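Hydrazine synthase beta subunit (Candidatus Kuenenia stuttgartiensis, PDB 5C2V) forms part of the hydrazine synthase complex, which condenses nitric oxide with ammonium to make hydrazine, and may modulate passage of the hydroxylamine intermediate between the other subunits' active sites. Local coordinates at residues Arg291-Gln295 with Glu296-Tyr300; Asp299-Arg302 with Asp303-Gly306. All blocks are in the same frame, centred on the assembly; numbering follows the deposited sequence.

Both interactions belong to the helical excursion that joins strands 277-282 and 312-317 within one antiparallel sheet of the beta-propeller. Interaction 1 comes first along the chain and starts helix 295-301, just after helix 283-291; interaction 2 follows at the far end of the same helix, where the chain leaves it toward helix 308-311. Their centres are about 10 Å apart, and they share Asp299 and Tyr300. Asp299 and Arg302 look toward the trimethyl glycine site, Arg302 being one of its pocket residues. Tyr300 meets two alpha subunits, so this short helix lies between a ligand pocket and a subunit interface.

Interaction 1: Arg291-Gln295 with Glu296-Tyr300; sequences RSSTQ and EELDY
Thr294 and Gln295 carry the chain from a loop into helix 295-301, and their carbonyls open its hydrogen-bond ladder. Leu298 N donates to Thr294 O at 3.2 Å, and one residue on Asp299 N donates to Gln295 O at 2.9 Å. Thr294 occupies the N-cap position, and with chi1 at 61° its OG1 lies between its own backbone N and carbonyl carbon, turned toward the first turn. There OG1 accepts from Glu297 N at 3.3 Å, a weak but nearly straight bond. The two side chains cross at about a right angle, with Glu297 CB against the Thr294 hydroxyl; the Glu297 carboxylate continues outward to a salt bridge with Arg697 of one alpha subunit. On the inner flank, Leu298 CD2 rests on Ser293 CB at 3.7 Å, while Ser293 OG turns back to Leu289 O in the preceding helix. One residue on from the cap, the Gln295 side chain starts away from the helix and bends at chi2 (65°), which brings NE2 to Asp299 OD1, a turn later. The side chains meet at a slant, though the planes of amide and carboxylate are only 18° apart, and the bond from Gln295 NE2 to Asp299 OD1 is weak at 3.3 Å. Stronger partners lie on the propeller side: Gln295 NE2 also donates to Val241 O, and Asp299 OD1 forms a salt bridge with Arg243, a residue of the trimethyl glycine pocket. Asp299 therefore probably helps to position that arginine from the second shell. A threonine hydroxyl capping a first-turn N-H, here weakly that of Glu297, followed at once by i to i+4 bonding, is the classic threonine N-cap of an alpha-helix, here one attached to the outside of a beta-propeller.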
ATOM      1  N   ARG B 291     -16.971  28.106   8.735  1.00 52.38           N
ATOM      2  CA  ARG B 291     -17.576  27.692   9.999  1.00 58.11           C
ATOM      3  C   ARG B 291     -16.976  26.395  10.538  1.00 45.99           C
ATOM      4  O   ARG B 291     -16.854  26.217  11.750  1.00 41.41           O
ATOM      5  CB  ARG B 291     -19.089  27.524   9.841  1.00 61.78           C
ATOM      6  CG  ARG B 291     -19.831  28.776   9.400  1.00 61.68           C
ATOM      7  CD  ARG B 291     -21.332  28.534   9.377  1.00 64.07           C
ATOM      8  NE  ARG B 291     -22.043  29.473   8.516  1.00 62.51           N
ATOM      9  CZ  ARG B 291     -22.465  29.187   7.287  1.00 70.20           C
ATOM     10  NH1 ARG B 291     -22.252  27.982   6.774  1.00 53.82           N
ATOM     11  NH2 ARG B 291     -23.105  30.104   6.573  1.00 74.42           N
ATOM     12  N   SER B 292     -16.604  25.494   9.635  1.00 35.60           N
ATOM     13  CA  SER B 292     -16.156  24.160  10.026  1.00 53.44           C
ATOM     14  C   SER B 292     -14.641  24.054  10.194  1.00 56.53           C
ATOM     15  O   SER B 292     -14.121  22.976  10.479  1.00 60.56           O
ATOM     16  CB  SER B 292     -16.629  23.127   9.002  1.00 51.55           C
ATOM     17  OG  SER B 292     -16.097  23.399   7.718  1.00 42.73           O
ATOM     18  N   SER B 293     -13.935  25.166  10.018  1.00 47.87           N
ATOM     19  CA  SER B 293     -12.482  25.162  10.149  1.00 42.97           C
ATOM     20  C   SER B 293     -12.007  26.132  11.224  1.00 48.25           C
ATOM     21  O   SER B 293     -12.609  27.185  11.433  1.00 51.01           O
ATOM     22  CB  SER B 293     -11.823  25.509   8.812  1.00 32.87           C
ATOM     23  OG  SER B 293     -12.308  24.679   7.771  1.00 47.74           O
ATOM     24  N   THR B 294     -10.926  25.770  11.909  1.00 43.39           N
ATOM     25  CA  THR B 294     -10.308  26.665  12.879  1.00 42.81           C
ATOM     26  C   THR B 294      -9.495  27.723  12.140  1.00 60.24           C
ATOM     27  O   THR B 294      -9.417  27.705  10.913  1.00 68.56           O
ATOM     28  CB  THR B 294      -9.397  25.905  13.863  1.00 51.68           C
ATOM     29  OG1 THR B 294      -8.338  25.263  13.142  1.00 60.69           O
ATOM     30  CG2 THR B 294     -10.192  24.857  14.626  1.00 47.21           C
ATOM     31  N   GLN B 295      -8.884  28.638  12.884  1.00 51.96           N
ATOM     32  CA  GLN B 295      -8.086  29.692  12.268  1.00 52.30           C
ATOM     33  C   GLN B 295      -6.793  29.115  11.700  1.00 55.25           C
ATOM     34  O   GLN B 295      -6.342  29.512  10.626  1.00 47.83           O
ATOM     35  CB  GLN B 295      -7.779  30.800  13.275  1.00 56.10           C
ATOM     36  CG  GLN B 295      -7.130  32.031  12.660  1.00 44.48           C
ATOM     37  CD  GLN B 295      -8.049  32.751  11.691  1.00 49.75           C
ATOM     38  OE1 GLN B 295      -8.890  33.555  12.096  1.00 53.46           O
ATOM     39  NE2 GLN B 295      -7.893  32.467  10.403  1.00 45.44           N
ATOM     40  N   GLU B 296      -6.209  28.171  12.432  1.00 45.60           N
ATOM     41  CA  GLU B 296      -4.988  27.497  12.005  1.00 51.02           C
ATOM     42  C   GLU B 296      -5.196  26.760  10.687  1.00 44.03           C
ATOM     43  O   GLU B 296      -4.413  26.909   9.744  1.00 56.66           O
ATOM     44  CB  GLU B 296      -4.516  26.518  13.082  1.00 49.68           C
ATOM     45  CG  GLU B 296      -3.067  26.693  13.504  1.00 83.34           C
ATOM     46  CD  GLU B 296      -2.596  25.587  14.429  1.00 89.49           C
ATOM     47  OE1 GLU B 296      -3.356  24.616  14.636  1.00 74.67           O
ATOM     48  OE2 GLU B 296      -1.465  25.688  14.949  1.00 77.03           O
ATOM     49  N   GLU B 297      -6.263  25.970  10.630  1.00 47.75           N
ATOM     50  CA  GLU B 297      -6.573  25.174   9.448  1.00 61.48           C
ATOM     51  C   GLU B 297      -6.833  26.057   8.233  1.00 46.16           C
ATOM     52  O   GLU B 297      -6.419  25.727   7.128  1.00 40.50           O
ATOM     53  CB  GLU B 297      -7.780  24.269   9.711  1.00 49.03           C
ATOM     54  CG  GLU B 297      -8.281  23.502   8.488  1.00 45.50           C
ATOM     55  CD  GLU B 297      -7.333  22.401   8.034  1.00 52.99           C
ATOM     56  OE1 GLU B 297      -6.310  22.162   8.710  1.00 59.05           O
ATOM     57  OE2 GLU B 297      -7.617  21.770   6.994  1.00 43.16           O
ATOM     58  N   LEU B 298      -7.516  27.179   8.442  1.00 48.02           N
ATOM     59  CA  LEU B 298      -7.776  28.123   7.360  1.00 48.90           C
ATOM     60  C   LEU B 298      -6.483  28.777   6.882  1.00 40.25           C
ATOM     61  O   LEU B 298      -6.265  28.943   5.677  1.00 45.77           O
ATOM     62  CB  LEU B 298      -8.775  29.192   7.806  1.00 45.20           C
ATOM     63  CG  LEU B 298     -10.222  28.732   7.993  1.00 42.56           C
ATOM     64  CD1 LEU B 298     -11.050  29.818   8.661  1.00 30.57           C
ATOM     65  CD2 LEU B 298     -10.834  28.334   6.658  1.00 23.19           C
ATOM     66  N   ASP B 299      -5.629  29.141   7.835  1.00 33.97           N
ATOM     67  CA  ASP B 299      -4.340  29.744   7.516  1.00 42.84           C
ATOM     68  C   ASP B 299      -3.467  28.784   6.718  1.00 51.73           C
ATOM     69  O   ASP B 299      -2.707  29.206   5.846  1.00 46.57           O
ATOM     70  CB  ASP B 299      -3.616  30.179   8.792  1.00 45.88           C
ATOM     71  CG  ASP B 299      -4.260  31.387   9.445  1.00 48.86           C
ATOM     72  OD1 ASP B 299      -5.069  32.065   8.778  1.00 39.74           O
ATOM     73  OD2 ASP B 299      -3.955  31.660  10.626  1.00 42.92           O
ATOM     74  N   TYR B 300      -3.575  27.493   7.014  1.00 49.51           N
ATOM     75  CA  TYR B 300      -2.864  26.486   6.234  1.00 26.49           C
ATOM     76  C   TYR B 300      -3.518  26.308   4.866  1.00 34.32           C
ATOM     77  O   TYR B 300      -2.841  26.044   3.872  1.00 39.06           O
ATOM     78  CB  TYR B 300      -2.821  25.147   6.978  1.00 45.97           C
ATOM     79  CG  TYR B 300      -2.178  24.026   6.185  1.00 38.32           C
ATOM     80  CD1 TYR B 300      -2.945  23.180   5.392  1.00 26.52           C
ATOM     81  CD2 TYR B 300      -0.806  23.821   6.224  1.00 41.96           C
ATOM     82  CE1 TYR B 300      -2.363  22.162   4.662  1.00 35.33           C
ATOM     83  CE2 TYR B 300      -0.214  22.802   5.497  1.00 37.70           C
ATOM     84  CZ  TYR B 300      -0.999  21.977   4.719  1.00 41.45           C
ATOM     85  OH  TYR B 300      -0.418  20.962   3.994  1.00 50.78           O
TER

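Interaction 2: Asp299-Arg302 with Asp303-Gly306; sequences DYLR and DDLG
Asp304 N reaches back to Leu301 O at 3.1 Å, closing a type I beta turn from Leu301 to Asp304 by which the chain leaves helix 295-301. Around this turn the side chains of Leu301 and Asp304 run side by side and point the same way, Leu301 CD2 lying 3.8 Å from Asp304 OD2. Leu301 is buried and also packs on Leu307 in the loop beyond.

At the corner of the turn, Arg302 and Asp303 likewise extend in a common direction. In Arg302, bends at chi2 and chi3 carry NH1 back beside Asp303 OD1. Arg302 NH1 and Asp303 OD1 make a salt bridge at 3.0 Å, but its hydrogen bond is weak because the N-H points well off line; the guanidinium and carboxylate planes are 74° apart. The firmer polar hold on the arginine is the salt bridge from NH2 to Glu188, and Arg302 touches the bound trimethyl glycine, whose pocket it lines together with Glu188, His187 and Arg243. Asp303 is thus a neighbour that probably helps fix the arginine's rotation. Nearby, Tyr300, just before the turn, makes a cation-pi contact with Arg567 of an alpha subunit other than the one bearing Arg697, and Asp303 packs on Ala568 of the same chain as Arg567.

Past the turn, Asp304 continues as an Asx turn. With its CG anti to the backbone N (chi1 -170°), the carboxylate is placed so that Gly306 N donates to Asp304 OD1 at 3.0 Å, arriving from above the carboxylate plane.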
ATOM      1  N   ASP B 299      -5.629  29.141   7.835  1.00 33.97           N
ATOM      2  CA  ASP B 299      -4.340  29.744   7.516  1.00 42.84           C
ATOM      3  C   ASP B 299      -3.467  28.784   6.718  1.00 51.73           C
ATOM      4  O   ASP B 299      -2.707  29.206   5.846  1.00 46.57           O
ATOM      5  CB  ASP B 299      -3.616  30.179   8.792  1.00 45.88           C
ATOM      6  CG  ASP B 299      -4.260  31.387   9.445  1.00 48.86           C
ATOM      7  OD1 ASP B 299      -5.069  32.065   8.778  1.00 39.74           O
ATOM      8  OD2 ASP B 299      -3.955  31.660  10.626  1.00 42.92           O
ATOM      9  N   TYR B 300      -3.575  27.493   7.014  1.00 49.51           N
ATOM     10  CA  TYR B 300      -2.864  26.486   6.234  1.00 26.49           C
ATOM     11  C   TYR B 300      -3.518  26.308   4.866  1.00 34.32           C
ATOM     12  O   TYR B 300      -2.841  26.044   3.872  1.00 39.06           O
ATOM     13  CB  TYR B 300      -2.821  25.147   6.978  1.00 45.97           C
ATOM     14  CG  TYR B 300      -2.178  24.026   6.185  1.00 38.32           C
ATOM     15  CD1 TYR B 300      -2.945  23.180   5.392  1.00 26.52           C
ATOM     16  CD2 TYR B 300      -0.806  23.821   6.224  1.00 41.96           C
ATOM     17  CE1 TYR B 300      -2.363  22.162   4.662  1.00 35.33           C
ATOM     18  CE2 TYR B 300      -0.214  22.802   5.497  1.00 37.70           C
ATOM     19  CZ  TYR B 300      -0.999  21.977   4.719  1.00 41.45           C
ATOM     20  OH  TYR B 300      -0.418  20.962   3.994  1.00 50.78           O
ATOM     21  N   LEU B 301      -4.837  26.457   4.824  1.00 39.62           N
ATOM     22  CA  LEU B 301      -5.608  26.224   3.607  1.00 46.14           C
ATOM     23  C   LEU B 301      -5.497  27.379   2.620  1.00 40.23           C
ATOM     24  O   LEU B 301      -5.871  27.240   1.455  1.00 46.35           O
ATOM     25  CB  LEU B 301      -7.080  25.978   3.944  1.00 53.42           C
ATOM     26  CG  LEU B 301      -7.463  24.566   4.394  1.00 50.26           C
ATOM     27  CD1 LEU B 301      -8.937  24.503   4.764  1.00 48.86           C
ATOM     28  CD2 LEU B 301      -7.132  23.547   3.315  1.00 55.66           C
ATOM     29  N   ARG B 302      -4.992  28.517   3.088  1.00 53.28           N
ATOM     30  CA  ARG B 302      -4.799  29.677   2.219  1.00 44.73           C
ATOM     31  C   ARG B 302      -3.867  29.350   1.055  1.00 40.96           C
ATOM     32  O   ARG B 302      -4.061  29.832  -0.061  1.00 49.72           O
ATOM     33  CB  ARG B 302      -4.245  30.862   3.016  1.00 47.34           C
ATOM     34  CG  ARG B 302      -4.162  32.159   2.220  1.00 49.47           C
ATOM     35  CD  ARG B 302      -2.722  32.544   1.919  1.00 46.99           C
ATOM     36  NE  ARG B 302      -2.095  33.247   3.035  1.00 52.17           N
ATOM     37  CZ  ARG B 302      -0.802  33.549   3.096  1.00 45.56           C
ATOM     38  NH1 ARG B 302       0.009  33.203   2.106  1.00 45.93           N
ATOM     39  NH2 ARG B 302      -0.318  34.192   4.150  1.00 51.86           N
ATOM     40  N   ASP B 303      -2.863  28.523   1.323  1.00 48.81           N
ATOM     41  CA  ASP B 303      -1.867  28.166   0.319  1.00 41.17           C
ATOM     42  C   ASP B 303      -2.210  26.883  -0.432  1.00 44.66           C
ATOM     43  O   ASP B 303      -1.426  26.419  -1.260  1.00 42.74           O
ATOM     44  CB  ASP B 303      -0.488  28.031   0.964  1.00 61.37           C
ATOM     45  CG  ASP B 303       0.032  29.348   1.500  1.00 62.90           C
ATOM     46  OD1 ASP B 303      -0.509  30.403   1.106  1.00 38.93           O
ATOM     47  OD2 ASP B 303       0.980  29.331   2.313  1.00 53.35           O
ATOM     48  N   ASP B 304      -3.374  26.309  -0.149  1.00 56.51           N
ATOM     49  CA  ASP B 304      -3.798  25.116  -0.868  1.00 29.60           C
ATOM     50  C   ASP B 304      -4.230  25.549  -2.262  1.00 34.13           C
ATOM     51  O   ASP B 304      -5.148  26.355  -2.414  1.00 48.87           O
ATOM     52  CB  ASP B 304      -4.941  24.413  -0.128  1.00 53.77           C
ATOM     53  CG  ASP B 304      -5.259  23.038  -0.697  1.00 49.55           C
ATOM     54  OD1 ASP B 304      -4.880  22.747  -1.851  1.00 51.43           O
ATOM     55  OD2 ASP B 304      -5.903  22.242   0.019  1.00 49.07           O
ATOM     56  N   LEU B 305      -3.571  25.006  -3.279  1.00 29.37           N
ATOM     57  CA  LEU B 305      -3.798  25.457  -4.646  1.00 40.04           C
ATOM     58  C   LEU B 305      -4.808  24.576  -5.376  1.00 39.07           C
ATOM     59  O   LEU B 305      -5.105  24.799  -6.550  1.00 46.30           O
ATOM     60  CB  LEU B 305      -2.473  25.512  -5.411  1.00 42.56           C
ATOM     61  CG  LEU B 305      -1.570  26.676  -4.983  1.00 51.51           C
ATOM     62  CD1 LEU B 305      -0.296  26.739  -5.813  1.00 43.86           C
ATOM     63  CD2 LEU B 305      -2.321  28.001  -5.051  1.00 27.91           C
ATOM     64  N   GLY B 306      -5.317  23.567  -4.678  1.00 53.75           N
ATOM     65  CA  GLY B 306      -6.402  22.752  -5.192  1.00 38.02           C
ATOM     66  C   GLY B 306      -7.731  23.026  -4.512  1.00 33.36           C
ATOM     67  O   GLY B 306      -8.748  22.434  -4.870  1.00 50.45           O
TER